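Local structure of leukotriene A-4 hydrolase (Saccharomyces cerevisiae, 2XQ0) at residues K590-G595 against P620-L625. The protein cleaves di- and tripeptides as a zinc-dependent aminopeptidase of the M1 family and also shows low epoxide hydrolase activity in vitro. Sequence-based numbering, arbitrary orientation.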
loop_
_atom_site.group_PDB
_atom_site.type_symbol
_atom_site.label_atom_id
_atom_site.label_comp_id
_atom_site.label_asym_id
_atom_site.label_seq_id
_atom_site.Cartn_x
_atom_site.Cartn_y
_atom_site.Cartn_z
ATOM N N LYS A 590 -7.288 -6.166 4.512
ATOM C CA LYS A 590 -6.587 -7.433 4.736
ATOM C C LYS A 590 -7.255 -8.313 5.801
ATOM O O LYS A 590 -7.126 -9.538 5.755
ATOM C CB LYS A 590 -5.108 -7.186 5.072
ATOM C CG LYS A 590 -4.747 -7.363 6.540
ATOM C CD LYS A 590 -3.267 -7.059 6.827
ATOM C CE LYS A 590 -2.339 -8.173 6.369
ATOM N NZ LYS A 590 -0.978 -8.031 6.971
ATOM N N PHE A 591 -7.962 -7.704 6.756
ATOM C CA PHE A 591 -8.668 -8.472 7.793
ATOM C C PHE A 591 -10.151 -8.629 7.491
ATOM O O PHE A 591 -10.719 -9.716 7.651
ATOM C CB PHE A 591 -8.510 -7.837 9.178
ATOM C CG PHE A 591 -7.081 -7.598 9.579
ATOM C CD1 PHE A 591 -6.155 -8.622 9.526
ATOM C CD2 PHE A 591 -6.673 -6.343 10.018
ATOM C CE1 PHE A 591 -4.842 -8.399 9.891
ATOM C CE2 PHE A 591 -5.358 -6.117 10.387
ATOM C CZ PHE A 591 -4.448 -7.141 10.323
ATOM N N VAL A 592 -10.764 -7.532 7.050
ATOM C CA VAL A 592 -12.191 -7.471 6.754
ATOM C C VAL A 592 -12.643 -8.441 5.655
ATOM O O VAL A 592 -13.575 -9.223 5.867
ATOM C CB VAL A 592 -12.611 -6.029 6.398
ATOM C CG1 VAL A 592 -14.038 -5.981 5.855
ATOM C CG2 VAL A 592 -12.462 -5.124 7.615
ATOM N N ARG A 593 -11.991 -8.394 4.492
ATOM C CA ARG A 593 -12.363 -9.264 3.372
ATOM C C ARG A 593 -12.265 -10.745 3.737
ATOM O O ARG A 593 -13.233 -11.497 3.593
ATOM C CB ARG A 593 -11.496 -8.990 2.144
ATOM C CG ARG A 593 -11.771 -7.684 1.450
ATOM C CD ARG A 593 -10.982 -7.596 0.158
ATOM N NE ARG A 593 -11.518 -8.490 -0.863
ATOM C CZ ARG A 593 -11.161 -8.460 -2.143
ATOM N NH1 ARG A 593 -10.259 -7.575 -2.561
ATOM N NH2 ARG A 593 -11.713 -9.309 -3.007
ATOM N N PRO A 594 -11.083 -11.177 4.196
ATOM C CA PRO A 594 -10.938 -12.583 4.569
ATOM C C PRO A 594 -11.847 -12.935 5.739
ATOM O O PRO A 594 -12.348 -14.054 5.806
ATOM C CB PRO A 594 -9.471 -12.684 5.016
ATOM C CG PRO A 594 -8.791 -11.494 4.416
ATOM C CD PRO A 594 -9.830 -10.417 4.368
ATOM N N GLY A 595 -12.040 -11.994 6.659
ATOM C CA GLY A 595 -12.856 -12.234 7.836
ATOM C C GLY A 595 -14.286 -12.584 7.467
ATOM O O GLY A 595 -14.883 -13.525 8.008
ATOM N N PRO A 620 -15.519 2.973 1.208
ATOM C CA PRO A 620 -16.227 2.591 -0.021
ATOM C C PRO A 620 -15.627 1.378 -0.736
ATOM O O PRO A 620 -16.377 0.511 -1.199
ATOM C CB PRO A 620 -16.068 3.827 -0.901
ATOM C CG PRO A 620 -16.030 4.946 0.055
ATOM C CD PRO A 620 -15.317 4.433 1.289
ATOM N N ILE A 621 -14.298 1.330 -0.826
ATOM C CA ILE A 621 -13.602 0.239 -1.502
ATOM C C ILE A 621 -13.839 -1.079 -0.795
ATOM O O ILE A 621 -14.261 -2.061 -1.403
ATOM C CB ILE A 621 -12.083 0.474 -1.529
ATOM C CG1 ILE A 621 -11.756 1.919 -1.921
ATOM C CG2 ILE A 621 -11.435 -0.514 -2.478
ATOM C CD1 ILE A 621 -11.920 2.223 -3.384
ATOM N N CYS A 622 -13.549 -1.095 0.499
ATOM C CA CYS A 622 -13.772 -2.281 1.314
ATOM C C CYS A 622 -15.244 -2.726 1.313
ATOM O O CYS A 622 -15.523 -3.926 1.298
ATOM C CB CYS A 622 -13.265 -2.044 2.733
ATOM S SG CYS A 622 -13.564 -3.407 3.848
ATOM N N LYS A 623 -16.183 -1.778 1.314
ATOM C CA LYS A 623 -17.600 -2.144 1.234
ATOM C C LYS A 623 -17.910 -2.805 -0.111
ATOM O O LYS A 623 -18.654 -3.793 -0.175
ATOM C CB LYS A 623 -18.521 -0.934 1.461
ATOM C CG LYS A 623 -20.007 -1.292 1.547
ATOM C CD LYS A 623 -20.888 -0.050 1.721
ATOM C CE LYS A 623 -22.372 -0.388 1.544
ATOM N NZ LYS A 623 -23.237 0.829 1.355
ATOM N N ALA A 624 -17.327 -2.258 -1.177
ATOM C CA ALA A 624 -17.539 -2.765 -2.529
ATOM C C ALA A 624 -17.113 -4.221 -2.633
ATOM O O ALA A 624 -17.858 -5.086 -3.100
ATOM C CB ALA A 624 -16.768 -1.922 -3.532
ATOM N N LEU A 625 -15.899 -4.496 -2.184
ATOM C CA LEU A 625 -15.340 -5.820 -2.356
ATOM C C LEU A 625 -15.973 -6.849 -1.431
ATOM O O LEU A 625 -16.129 -8.008 -1.805
ATOM C CB LEU A 625 -13.828 -5.760 -2.219
ATOM C CG LEU A 625 -13.313 -5.011 -3.447
ATOM C CD1 LEU A 625 -11.902 -4.472 -3.269
ATOM C CD2 LEU A 625 -13.422 -5.925 -4.666
#
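Arg593 and Leu625 form the wider of two side-chain contacts between helices 589-600 and 620-629. The guanidinium lies with one face against the leucine: Leu625 CB sits 3.7 Å above the plane of the Arg593 guanidinium, over its centre, so the face of the cation rests on an aliphatic carbon in van der Waals contact. The nitrogens add contacts at the branches, the closest being Arg593 NH1 to Leu625 CD1 at 3.6 Å, while Arg593 NH2 approaches Leu625 CD2 at 4.1 Å. Arg593 gets there by a bend: the chain runs extended through chi2, then turns at chi3 (72°), which brings a guanidinium face over Leu625 CB, although the CB of Arg593 does not itself point at the partner helix. Val592, the residue before Arg593, meets Cys622, about a turn before Leu625, with Val592 CG1 to Cys622 SG at 3.3 Å, a tight methyl-to-sulfur approach. Both atoms stand anti to their backbone N (chi1 170° for Val592 and 177° for Cys622), which directs them into the gap between the helices. No hydrogen bond crosses, and the two segments together bury about 200 Å², evidence of modest packing through two residue pairs.

Farther out, Asp629 OD2 forms a long, weak ion pair with Arg593 NE, giving the charged group a polar partner on the same helix as Leu625. With an alanine here instead of Arg593, Leu625 CB is likely to lose the flat group lying over it, and Asp629 its weak ion-pair partner. Met589 and Leu583 extend the apolar layer, touching Cys622 and Val592 respectively. The contact thus packs two helices, separated in sequence by helix 604-614, in the helical C-terminal domain of this leukotriene A4 hydrolase relative, with the Cys622 side chain about 5 Å from that of substrate-binding Pro272.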